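Local atomic coordinates of tail spike protein gp49 (Pseudomonas phage LKA1, PDB entry 4RU4), a protein that cleaves the O-specific polysaccharide of Pseudomonas as a tailspike lyase, probably degrading the host cell envelope during phage entry. Residues B[62-67]-B[81-86]; B[119-124]-B[146-151]; B[132-137]-B[185-190]; B[140-145]-B[198-203]. All coordinates share one frame; numbering follows the deposited sequence. Where two conformers were deposited one is given.

Interaction 1 (B[62-67]-B[81-86]); sequences AAVDSG and RGISST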
loop_
_atom_site.group_PDB
_atom_site.type_symbol
_atom_site.label_atom_id
_atom_site.label_comp_id
_atom_site.label_asym_id
_atom_site.label_seq_id
_atom_site.Cartn_x
_atom_site.Cartn_y
_atom_site.Cartn_z
ATOM N N ALA B 62 23.962 -34.983 -12.039
ATOM C CA ALA B 62 25.224 -35.303 -11.345
ATOM C C ALA B 62 25.799 -34.073 -10.645
ATOM O O ALA B 62 26.366 -34.167 -9.531
ATOM C CB ALA B 62 26.262 -35.907 -12.313
ATOM N N ALA B 63 25.650 -32.916 -11.285
ATOM C CA ALA B 63 26.111 -31.670 -10.673
ATOM C C ALA B 63 25.337 -31.385 -9.386
ATOM O O ALA B 63 25.930 -31.055 -8.348
ATOM C CB ALA B 63 25.968 -30.487 -11.658
ATOM N N VAL B 64 24.010 -31.486 -9.463
ATOM C CA VAL B 64 23.176 -31.353 -8.275
ATOM C C VAL B 64 23.606 -32.361 -7.215
ATOM O O VAL B 64 23.744 -32.015 -6.046
ATOM C CB VAL B 64 21.680 -31.527 -8.610
ATOM C CG1 VAL B 64 20.855 -31.730 -7.350
ATOM C CG2 VAL B 64 21.176 -30.308 -9.407
ATOM N N ASP B 65 23.824 -33.609 -7.634
ATOM C CA ASP B 65 24.174 -34.680 -6.712
ATOM C C ASP B 65 25.496 -34.442 -5.999
ATOM O O ASP B 65 25.750 -35.017 -4.947
ATOM C CB ASP B 65 24.242 -36.024 -7.446
ATOM C CG ASP B 65 22.849 -36.582 -7.779
ATOM O OD1 ASP B 65 21.854 -36.002 -7.322
ATOM O OD2 ASP B 65 22.763 -37.594 -8.498
ATOM N N SER B 66 26.341 -33.601 -6.576
ATOM C CA SER B 66 27.618 -33.312 -5.959
ATOM C C SER B 66 27.447 -32.638 -4.592
ATOM O O SER B 66 28.366 -32.669 -3.771
ATOM C CB SER B 66 28.477 -32.425 -6.871
ATOM O OG SER B 66 28.109 -31.045 -6.752
ATOM N N GLY B 67 26.293 -32.007 -4.347
ATOM C CA GLY B 67 26.110 -31.264 -3.105
ATOM C C GLY B 67 26.648 -29.835 -3.121
ATOM O O GLY B 67 26.389 -29.042 -2.202
ATOM N N ARG B 81 14.258 -36.338 -18.058
ATOM C CA ARG B 81 13.805 -36.730 -16.713
ATOM C C ARG B 81 13.889 -35.515 -15.836
ATOM O O ARG B 81 14.663 -34.600 -16.117
ATOM C CB ARG B 81 14.745 -37.780 -16.085
ATOM C CG ARG B 81 14.766 -39.113 -16.781
ATOM C CD ARG B 81 15.563 -40.195 -16.021
ATOM N NE ARG B 81 15.713 -41.315 -16.928
ATOM C CZ ARG B 81 14.799 -42.263 -17.091
ATOM N NH1 ARG B 81 13.696 -42.265 -16.347
ATOM N NH2 ARG B 81 14.999 -43.232 -17.976
ATOM N N GLY B 82 13.155 -35.529 -14.725
ATOM C CA GLY B 82 13.236 -34.417 -13.811
ATOM C C GLY B 82 14.620 -34.301 -13.186
ATOM O O GLY B 82 15.330 -35.291 -13.028
ATOM N N ILE B 83 14.993 -33.079 -12.828
ATOM C CA ILE B 83 16.174 -32.837 -12.012
ATOM C C ILE B 83 15.707 -32.699 -10.558
ATOM O O ILE B 83 15.001 -31.750 -10.216
ATOM C CB ILE B 83 16.884 -31.547 -12.457
ATOM C CG1 ILE B 83 17.225 -31.627 -13.956
ATOM C CG2 ILE B 83 18.111 -31.269 -11.560
ATOM C CD1 ILE B 83 17.639 -30.292 -14.570
ATOM N N SER B 84 16.083 -33.644 -9.705
ATOM C CA SER B 84 15.499 -33.694 -8.365
ATOM C C SER B 84 16.504 -33.786 -7.218
ATOM O O SER B 84 17.658 -34.185 -7.398
ATOM C CB SER B 84 14.505 -34.866 -8.289
ATOM O OG SER B 84 15.203 -36.094 -8.385
ATOM N N SER B 85 16.050 -33.439 -6.023
ATOM C CA SER B 85 16.891 -33.608 -4.859
ATOM C C SER B 85 16.050 -33.796 -3.612
ATOM O O SER B 85 14.850 -33.512 -3.598
ATOM C CB SER B 85 17.769 -32.377 -4.683
ATOM O OG SER B 85 16.948 -31.250 -4.482
ATOM N N THR B 86 16.701 -34.283 -2.566
ATOM C CA THR B 86 16.128 -34.258 -1.230
ATOM C C THR B 86 16.926 -33.266 -0.366
ATOM O O THR B 86 18.137 -33.109 -0.525
ATOM C CB THR B 86 16.060 -35.662 -0.611
ATOM O OG1 THR B 86 17.316 -36.318 -0.776
ATOM C CG2 THR B 86 15.009 -36.484 -1.324
HETATM O O HOH W 1 20.047 -35.146 -5.634
#
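Val64 and Ile83 owe their meeting to their first torsions. Val64, with chi1 at 166°, sets CG1 opposite its backbone N and leaves CG2 beside that N, so the two methyls part toward different residues of the strand. In the conformer of Ile83 described here, chi1 of -56° turns CG2 instead of the longer branch to the helix, and Val64 CG2 meets Ile83 CG2 at 3.9 Å, the two side chains crossing at a slant. The other methyl, Val64 CG1, rests on the backbone carbonyl Ser84 O at 4.0 Å and, in one of two conformers of the serine, on Ser85 CB at 4.1 Å. Helix 55-65 packs on strand 82-86 near the N-terminal end of the parallel beta-helix, consistent with the capping helices of pectin lyase-like folds. Beside this apolar patch a water spans the segments, donating to Asp65 OD1 at 2.6 Å and to Ser84 O at 3.1 Å. Gln61, one turn back on the helix, bonds through NE2 to both of the same oxygens, which makes a second bridge. The hydroxyl Ser85 OG has its partner outside the contact, in Ser88 O.

Interaction 2 (B[119-124]-B[146-151]); sequences VALPNI and DVFIIY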
loop_
_atom_site.group_PDB
_atom_site.type_symbol
_atom_site.label_atom_id
_atom_site.label_comp_id
_atom_site.label_asym_id
_atom_site.label_seq_id
_atom_site.Cartn_x
_atom_site.Cartn_y
_atom_site.Cartn_z
ATOM N N VAL B 119 9.584 -34.908 10.053
ATOM C CA VAL B 119 10.092 -35.923 10.961
ATOM C C VAL B 119 9.303 -35.844 12.251
ATOM O O VAL B 119 9.221 -34.773 12.870
ATOM C CB VAL B 119 11.603 -35.693 11.251
ATOM C CG1 VAL B 119 12.133 -36.741 12.237
ATOM C CG2 VAL B 119 12.404 -35.732 9.944
ATOM N N ALA B 120 8.718 -36.972 12.651
ATOM C CA ALA B 120 7.818 -37.029 13.800
ATOM C C ALA B 120 8.490 -36.481 15.050
ATOM O O ALA B 120 9.630 -36.814 15.319
ATOM C CB ALA B 120 7.339 -38.482 14.052
ATOM N N LEU B 121 7.765 -35.642 15.787
ATOM C CA LEU B 121 8.182 -35.139 17.100
ATOM C C LEU B 121 7.258 -35.794 18.118
ATOM O O LEU B 121 6.226 -36.337 17.731
ATOM C CB LEU B 121 8.006 -33.609 17.159
ATOM C CG LEU B 121 9.066 -32.761 16.441
ATOM C CD1 LEU B 121 8.558 -31.323 16.169
ATOM C CD2 LEU B 121 10.355 -32.732 17.270
ATOM N N PRO B 122 7.594 -35.724 19.420
ATOM C CA PRO B 122 6.602 -36.240 20.379
ATOM C C PRO B 122 5.267 -35.469 20.316
ATOM O O PRO B 122 5.201 -34.344 19.782
ATOM C CB PRO B 122 7.276 -36.013 21.743
ATOM C CG PRO B 122 8.750 -35.853 21.455
ATOM C CD PRO B 122 8.784 -35.167 20.097
ATOM N N ASN B 123 4.213 -36.084 20.856
ATOM C CA ASN B 123 2.904 -35.448 20.964
ATOM C C ASN B 123 2.905 -34.287 21.955
ATOM O O ASN B 123 3.834 -34.132 22.753
ATOM C CB ASN B 123 1.838 -36.484 21.358
ATOM C CG ASN B 123 1.628 -37.539 20.274
ATOM O OD1 ASN B 123 1.755 -37.251 19.074
ATOM N ND2 ASN B 123 1.334 -38.774 20.690
ATOM N N ILE B 124 1.851 -33.475 21.906
ATOM C CA ILE B 124 1.743 -32.317 22.779
ATOM C C ILE B 124 0.434 -32.330 23.584
ATOM O O ILE B 124 -0.531 -32.985 23.182
ATOM C CB ILE B 124 1.831 -30.995 21.962
ATOM C CG1 ILE B 124 0.657 -30.872 20.976
ATOM C CG2 ILE B 124 3.168 -30.915 21.193
ATOM C CD1 ILE B 124 0.528 -29.432 20.353
ATOM N N ASP B 146 14.182 -23.442 14.951
ATOM C CA ASP B 146 13.659 -24.619 14.256
ATOM C C ASP B 146 12.188 -24.397 13.896
ATOM O O ASP B 146 11.515 -23.569 14.499
ATOM C CB ASP B 146 13.793 -25.903 15.098
ATOM C CG ASP B 146 15.206 -26.503 15.082
ATOM O OD1 ASP B 146 16.083 -26.045 14.320
ATOM O OD2 ASP B 146 15.428 -27.472 15.832
ATOM N N VAL B 147 11.698 -25.151 12.915
ATOM C CA VAL B 147 10.302 -25.032 12.456
ATOM C C VAL B 147 9.593 -26.362 12.550
ATOM O O VAL B 147 10.144 -27.404 12.173
ATOM C CB VAL B 147 10.239 -24.490 11.005
ATOM C CG1 VAL B 147 8.803 -24.504 10.446
ATOM C CG2 VAL B 147 10.836 -23.081 10.972
ATOM N N PHE B 148 8.386 -26.342 13.099
ATOM C CA PHE B 148 7.581 -27.552 13.133
ATOM C C PHE B 148 6.153 -27.273 12.720
ATOM O O PHE B 148 5.705 -26.121 12.744
ATOM C CB PHE B 148 7.665 -28.265 14.496
ATOM C CG PHE B 148 7.098 -27.472 15.673
ATOM C CD1 PHE B 148 5.762 -27.583 16.017
ATOM C CD2 PHE B 148 7.933 -26.692 16.476
ATOM C CE1 PHE B 148 5.248 -26.913 17.101
ATOM C CE2 PHE B 148 7.427 -25.998 17.561
ATOM C CZ PHE B 148 6.077 -26.116 17.882
ATOM N N ILE B 149 5.464 -28.340 12.328
ATOM C CA ILE B 149 4.071 -28.281 11.929
ATOM C C ILE B 149 3.226 -29.070 12.921
ATOM O O ILE B 149 3.504 -30.244 13.212
ATOM C CB ILE B 149 3.866 -28.947 10.553
ATOM C CG1 ILE B 149 4.576 -28.156 9.460
ATOM C CG2 ILE B 149 2.350 -29.049 10.231
ATOM C CD1 ILE B 149 4.700 -28.926 8.130
ATOM N N ILE B 150 2.209 -28.414 13.467
ATOM C CA ILE B 150 1.151 -29.121 14.173
ATOM C C ILE B 150 0.137 -29.528 13.114
ATOM O O ILE B 150 -0.294 -28.680 12.325
ATOM C CB ILE B 150 0.481 -28.176 15.175
ATOM C CG1 ILE B 150 1.531 -27.656 16.179
ATOM C CG2 ILE B 150 -0.739 -28.853 15.847
ATOM C CD1 ILE B 150 1.010 -26.576 17.139
ATOM N N TYR B 151 -0.242 -30.810 13.078
ATOM C CA TYR B 151 -1.142 -31.309 12.031
ATOM C C TYR B 151 -2.271 -32.141 12.599
ATOM O O TYR B 151 -2.038 -33.052 13.392
ATOM C CB TYR B 151 -0.351 -32.163 11.041
ATOM C CG TYR B 151 -1.181 -32.920 10.025
ATOM C CD1 TYR B 151 -1.963 -32.237 9.093
ATOM C CD2 TYR B 151 -1.137 -34.315 9.964
ATOM C CE1 TYR B 151 -2.723 -32.919 8.158
ATOM C CE2 TYR B 151 -1.883 -35.016 9.012
ATOM C CZ TYR B 151 -2.665 -34.313 8.116
ATOM O OH TYR B 151 -3.405 -34.978 7.180
#
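Leu121 and Phe148 form the close half of this contact. Leu121 CD1 lies 3.6 Å from Phe148 CB and 4.1 Å from Phe148 CG, so the methyl presses on the root of the aromatic side chain and meets the ring itself only obliquely. The two side chains run at about a right angle to each other. With chi1 at 64°, Phe148 holds CG between its own backbone N and carbonyl carbon, and it is at this CB-CG root that the leucine methyl arrives. The other half is looser: Ile124 CD1 and Ile150 CD1 touch only at 4.3 Å, methyl to methyl, and the backbones there stand further apart, with 9.2 Å between Ile124 CA and Ile150 CA against 8.6 Å between Leu121 CA and Phe148 CA. On its outer side the 119-124 segment faces solvent, with Val119, Ala120 and Asn123 exposed.

The spacing of Leu121 and Phe148 reflects a strand in the middle. Strand 197-202 pairs antiparallel with both 113-120 and 147-151, and its Ile198 lies between the two pairs, packing against Leu121, Ile124, Phe148 and Ile150. The contact is therefore made over the central strand of a sheet in the Ig-like region, and Phe148 continues it onto Cys171 and Val173 of strand 168-177. Since all four touching groups are hydrocarbon, the cohesion between these segments comes from burying apolar surface, and directional bonding is left to the backbones of the intervening strand.

Interaction 3 (B[132-137]-B[185-190]); sequences LTIDFA and SALYAA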
loop_
_atom_site.group_PDB
_atom_site.type_symbol
_atom_site.label_atom_id
_atom_site.label_comp_id
_atom_site.label_asym_id
_atom_site.label_seq_id
_atom_site.Cartn_x
_atom_site.Cartn_y
_atom_site.Cartn_z
ATOM N N LEU B 132 1.627 -19.131 23.121
ATOM C CA LEU B 132 2.977 -19.182 22.577
ATOM C C LEU B 132 3.805 -20.209 23.327
ATOM O O LEU B 132 5.033 -20.126 23.353
ATOM C CB LEU B 132 3.670 -17.815 22.598
ATOM C CG LEU B 132 3.088 -16.800 21.620
ATOM C CD1 LEU B 132 2.072 -15.945 22.371
ATOM C CD2 LEU B 132 4.147 -15.933 20.935
ATOM N N THR B 133 3.121 -21.179 23.930
ATOM C CA THR B 133 3.791 -22.228 24.695
ATOM C C THR B 133 3.233 -23.613 24.383
ATOM O O THR B 133 2.025 -23.842 24.439
ATOM C CB THR B 133 3.652 -21.988 26.204
ATOM O OG1 THR B 133 4.084 -20.657 26.505
ATOM C CG2 THR B 133 4.507 -22.983 26.978
ATOM N N ILE B 134 4.137 -24.538 24.085
ATOM C CA ILE B 134 3.770 -25.882 23.701
ATOM C C ILE B 134 4.468 -26.872 24.628
ATOM O O ILE B 134 5.693 -26.792 24.825
ATOM C CB ILE B 134 4.263 -26.190 22.246
ATOM C CG1 ILE B 134 3.742 -25.154 21.248
ATOM C CG2 ILE B 134 3.853 -27.584 21.832
ATOM C CD1 ILE B 134 2.233 -25.111 21.127
ATOM N N ASP B 135 3.689 -27.808 25.171
ATOM C CA ASP B 135 4.192 -28.828 26.085
ATOM C C ASP B 135 4.256 -30.208 25.420
ATOM O O ASP B 135 3.218 -30.832 25.166
ATOM C CB ASP B 135 3.295 -28.916 27.334
ATOM C CG ASP B 135 3.307 -27.641 28.155
ATOM O OD1 ASP B 135 4.368 -26.974 28.221
ATOM O OD2 ASP B 135 2.248 -27.301 28.734
ATOM N N PHE B 136 5.475 -30.685 25.166
ATOM C CA PHE B 136 5.693 -31.966 24.516
ATOM C C PHE B 136 5.695 -33.101 25.524
ATOM O O PHE B 136 6.125 -32.927 26.671
ATOM C CB PHE B 136 7.016 -31.941 23.752
ATOM C CG PHE B 136 6.930 -31.207 22.437
ATOM C CD1 PHE B 136 7.160 -29.841 22.374
ATOM C CD2 PHE B 136 6.611 -31.885 21.276
ATOM C CE1 PHE B 136 7.091 -29.157 21.154
ATOM C CE2 PHE B 136 6.526 -31.208 20.054
ATOM C CZ PHE B 136 6.755 -29.829 20.011
ATOM N N ALA B 137 5.205 -34.260 25.091
ATOM C CA ALA B 137 5.094 -35.422 25.962
ATOM C C ALA B 137 6.448 -35.932 26.437
ATOM O O ALA B 137 6.536 -36.575 27.476
ATOM C CB ALA B 137 4.333 -36.536 25.261
ATOM N N SER B 185 5.550 -16.705 17.405
ATOM C CA SER B 185 4.297 -15.966 17.213
ATOM C C SER B 185 3.105 -16.773 17.720
ATOM O O SER B 185 3.157 -17.991 17.776
ATOM C CB SER B 185 4.092 -15.523 15.749
ATOM O OG SER B 185 4.339 -16.592 14.841
ATOM N N ALA B 186 2.034 -16.083 18.083
ATOM C CA ALA B 186 0.861 -16.738 18.698
ATOM C C ALA B 186 0.161 -17.715 17.740
ATOM O O ALA B 186 0.034 -17.456 16.544
ATOM C CB ALA B 186 -0.109 -15.676 19.186
ATOM N N LEU B 187 -0.288 -18.848 18.276
ATOM C CA LEU B 187 -1.061 -19.806 17.487
ATOM C C LEU B 187 -2.338 -19.183 16.924
ATOM O O LEU B 187 -3.043 -18.464 17.637
ATOM C CB LEU B 187 -1.437 -21.020 18.343
ATOM C CG LEU B 187 -0.322 -21.983 18.802
ATOM C CD1 LEU B 187 -0.938 -23.057 19.674
ATOM C CD2 LEU B 187 0.457 -22.641 17.620
ATOM N N TYR B 188 -2.633 -19.470 15.653
ATOM C CA TYR B 188 -3.889 -19.050 15.031
ATOM C C TYR B 188 -5.078 -19.842 15.583
ATOM O O TYR B 188 -6.194 -19.349 15.580
ATOM C CB TYR B 188 -3.853 -19.279 13.527
ATOM C CG TYR B 188 -3.104 -18.198 12.771
ATOM C CD1 TYR B 188 -1.731 -18.292 12.572
ATOM C CD2 TYR B 188 -3.782 -17.086 12.262
ATOM C CE1 TYR B 188 -1.031 -17.321 11.879
ATOM C CE2 TYR B 188 -3.089 -16.101 11.537
ATOM C CZ TYR B 188 -1.709 -16.233 11.371
ATOM O OH TYR B 188 -0.998 -15.272 10.697
ATOM N N ALA B 189 -4.843 -21.066 16.043
ATOM C CA ALA B 189 -5.945 -21.949 16.449
ATOM C C ALA B 189 -5.608 -22.775 17.672
ATOM O O ALA B 189 -4.435 -22.906 18.061
ATOM C CB ALA B 189 -6.365 -22.901 15.260
ATOM N N ALA B 190 -6.654 -23.357 18.250
ATOM C CA ALA B 190 -6.547 -24.218 19.415
ATOM C C ALA B 190 -6.463 -25.648 18.914
ATOM O O ALA B 190 -7.028 -25.965 17.854
ATOM C CB ALA B 190 -7.813 -24.047 20.290
#
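Ser185 OG is hydrogen-bonded to Arg319 NE of the second subunit, while the carbonyl carbon of the same serine lies under a leucine of its own chain: Leu132 CD2 comes to 3.5 Å from Ser185 C. The serine's CB points away from the 132-137 segment, and it is the backbone of Ser185 that enters the intrachain packing. Leu132 lies along the Ser185-Ala186 peptide. Its CD2 sits 3.6 Å from Ala186 N, its CG 3.7 Å from Ala186 CA, and its CD1 3.9 Å from Ala186 CB. The chi2 of Leu132, 95°, is away from a staggered value; at this setting both methyls are laid against the 185-186 backbone.

Further along, Ile134 CD1 meets Leu187 CD1 at 4.0 Å, a single touch between two branch ends. Chi2 of -62° bends the isoleucine chain round toward the leucine. Ile134 also packs on Ile124, and Leu187 on Val127 and Cys171, which joins this pair to the hydrophobic interior of the Ig-like region. Strand 133-135 pairs antiparallel with 180-183, and the chain just after 180-183 packs against Leu132 and Ile134. Leu132 additionally packs on Ile322 of the second subunit. Between the two segments the cohesion is thus van der Waals packing of apolar side chains on one another and on the peptide, whereas Ser185 OG and Tyr188 OH bond to Arg319 and Tyr346 of the second subunit, so the loop also takes part in the subunit interface.

Interaction 4 (B[140-145]-B[198-203]); sequences PNLVAG and IYKVVS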
loop_
_atom_site.group_PDB
_atom_site.type_symbol
_atom_site.label_atom_id
_atom_site.label_comp_id
_atom_site.label_asym_id
_atom_site.label_seq_id
_atom_site.Cartn_x
_atom_site.Cartn_y
_atom_site.Cartn_z
ATOM N N PRO B 140 11.847 -33.015 23.094
ATOM C CA PRO B 140 11.797 -32.794 21.643
ATOM C C PRO B 140 13.144 -32.423 21.049
ATOM O O PRO B 140 13.894 -31.666 21.667
ATOM C CB PRO B 140 10.845 -31.601 21.508
ATOM C CG PRO B 140 11.047 -30.827 22.771
ATOM C CD PRO B 140 11.317 -31.862 23.844
ATOM N N ASN B 141 13.438 -32.928 19.851
ATOM C CA ASN B 141 14.691 -32.584 19.189
ATOM C C ASN B 141 14.559 -31.245 18.452
ATOM O O ASN B 141 14.527 -31.201 17.213
ATOM C CB ASN B 141 15.144 -33.694 18.232
ATOM C CG ASN B 141 16.506 -33.410 17.629
ATOM O OD1 ASN B 141 17.355 -32.812 18.273
ATOM N ND2 ASN B 141 16.701 -33.793 16.365
ATOM N N LEU B 142 14.480 -30.164 19.235
ATOM C CA LEU B 142 14.258 -28.811 18.715
ATOM C C LEU B 142 15.194 -27.807 19.391
ATOM O O LEU B 142 15.478 -27.941 20.580
ATOM C CB LEU B 142 12.806 -28.391 18.969
ATOM C CG LEU B 142 11.727 -29.172 18.220
ATOM C CD1 LEU B 142 10.354 -28.781 18.730
ATOM C CD2 LEU B 142 11.837 -28.882 16.714
ATOM N N VAL B 143 15.680 -26.828 18.628
ATOM C CA VAL B 143 16.372 -25.658 19.181
ATOM C C VAL B 143 15.780 -24.380 18.587
ATOM O O VAL B 143 14.994 -24.436 17.621
ATOM C CB VAL B 143 17.907 -25.667 18.902
ATOM C CG1 VAL B 143 18.583 -26.830 19.605
ATOM C CG2 VAL B 143 18.207 -25.689 17.393
ATOM N N ALA B 144 16.152 -23.233 19.162
ATOM C CA ALA B 144 15.646 -21.945 18.701
ATOM C C ALA B 144 15.852 -21.797 17.193
ATOM O O ALA B 144 16.916 -22.148 16.668
ATOM C CB ALA B 144 16.336 -20.813 19.452
ATOM N N GLY B 145 14.830 -21.310 16.496
ATOM C CA GLY B 145 14.924 -21.108 15.058
ATOM C C GLY B 145 14.363 -22.303 14.284
ATOM O O GLY B 145 14.104 -22.202 13.085
ATOM N N ILE B 198 2.728 -34.005 15.426
ATOM C CA ILE B 198 3.670 -32.897 15.307
ATOM C C ILE B 198 4.890 -33.386 14.516
ATOM O O ILE B 198 5.351 -34.517 14.701
ATOM C CB ILE B 198 4.137 -32.382 16.712
ATOM C CG1 ILE B 198 2.987 -32.413 17.728
ATOM C CG2 ILE B 198 4.777 -30.962 16.621
ATOM C CD1 ILE B 198 1.699 -31.602 17.280
ATOM N N TYR B 199 5.412 -32.528 13.642
ATOM C CA TYR B 199 6.490 -32.881 12.735
ATOM C C TYR B 199 7.455 -31.737 12.629
ATOM O O TYR B 199 7.040 -30.597 12.384
ATOM C CB TYR B 199 5.922 -33.091 11.325
ATOM C CG TYR B 199 4.974 -34.261 11.235
ATOM C CD1 TYR B 199 5.465 -35.557 11.071
ATOM C CD2 TYR B 199 3.601 -34.077 11.324
ATOM C CE1 TYR B 199 4.615 -36.634 10.985
ATOM C CE2 TYR B 199 2.731 -35.159 11.240
ATOM C CZ TYR B 199 3.250 -36.436 11.072
ATOM O OH TYR B 199 2.403 -37.511 10.979
ATOM N N LYS B 200 8.741 -32.058 12.739
ATOM C CA LYS B 200 9.807 -31.109 12.511
ATOM C C LYS B 200 10.012 -30.976 11.010
ATOM O O LYS B 200 9.992 -31.979 10.276
ATOM C CB LYS B 200 11.113 -31.623 13.133
ATOM C CG LYS B 200 12.250 -30.594 13.117
ATOM C CD LYS B 200 13.444 -31.127 13.925
ATOM C CE LYS B 200 14.663 -30.221 13.829
ATOM N NZ LYS B 200 15.814 -30.792 14.630
ATOM N N VAL B 201 10.238 -29.755 10.538
ATOM C CA VAL B 201 10.532 -29.598 9.120
ATOM C C VAL B 201 12.039 -29.587 8.938
ATOM O O VAL B 201 12.720 -28.664 9.385
ATOM C CB VAL B 201 9.885 -28.333 8.529
ATOM C CG1 VAL B 201 10.187 -28.238 7.047
ATOM C CG2 VAL B 201 8.391 -28.367 8.772
ATOM N N VAL B 202 12.557 -30.634 8.295
ATOM C CA VAL B 202 13.995 -30.831 8.181
ATOM C C VAL B 202 14.329 -30.661 6.714
ATOM O O VAL B 202 13.820 -31.396 5.856
ATOM C CB VAL B 202 14.395 -32.247 8.692
ATOM C CG1 VAL B 202 15.887 -32.502 8.559
ATOM C CG2 VAL B 202 13.982 -32.400 10.145
ATOM N N SER B 203 15.151 -29.660 6.418
ATOM C CA SER B 203 15.503 -29.349 5.045
ATOM C C SER B 203 16.775 -28.511 5.031
ATOM O O SER B 203 17.172 -27.958 6.046
ATOM C CB SER B 203 14.368 -28.546 4.397
ATOM O OG SER B 203 14.153 -27.335 5.106
#
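Asn141 and Lys200 supply the one hydrogen bond between these segments. Lys200 NZ donates to the backbone oxygen Asn141 O at 2.9 Å, approaching with a C=O...N angle of 152° and tilted 28° from the carbonyl plane. The lysine reaches it fully extended: CG lies opposite the backbone N, and the chain stays straight through every later torsion. Asn141 is the centre of an inverse gamma turn, supported by a weak bond from Leu142 N to Pro140 O. The amide nitrogen Asn141 ND2 stands 3.6 Å from Lys200 NZ, a mere proximity of two donors that form no bond with each other.

Of a different kind is the electrostatic approach to the ammonium group. Asp146 OD2 makes a long, weak ion pair with the same amine; it also accepts from Val143 N, and its charge probably helps to offset that of the lysine.

Apolar packing completes the contact. Leu142 CD2 lies 3.9 Å from Lys200 CD and 4.0 Å from Lys200 CG, the two side chains running past each other in opposite directions, so the leucine flanks the methylene stem whose end carries the charge.

Lys200 rises from strand 197-202, which is flanked by strands 113-120 and 147-151, both antiparallel to it; the loop 140-145 joins strand 133-135 to 147-151, and Leu142 packs on Phe148 of the latter, while Ala144 touches Ile264 of the second subunit.

In the fold
Along the chain interaction 1 closes first, where a helix meets the start of the parallel beta-helix; interactions 2, 3 and 4 follow, their segments interleaved, all in the Ig-like region. Interaction 1 lies apart, with centres about 25 Å from interaction 4 and 37 Å from interaction 3, but strand 82-86 is a neighbour of strand 113-120. The other three are clustered: interactions 2 and 4 have centres about 7 Å apart, and the strand of interaction 4, 197-202, lies between the two strands of interaction 2; interactions 2 and 3 are about 11 Å apart, and Phe136 touches Leu142 and Ile198. An Ig-like lobe is thus built onto the side of the beta-helix, and interactions 3 and 4 also meet the second subunit.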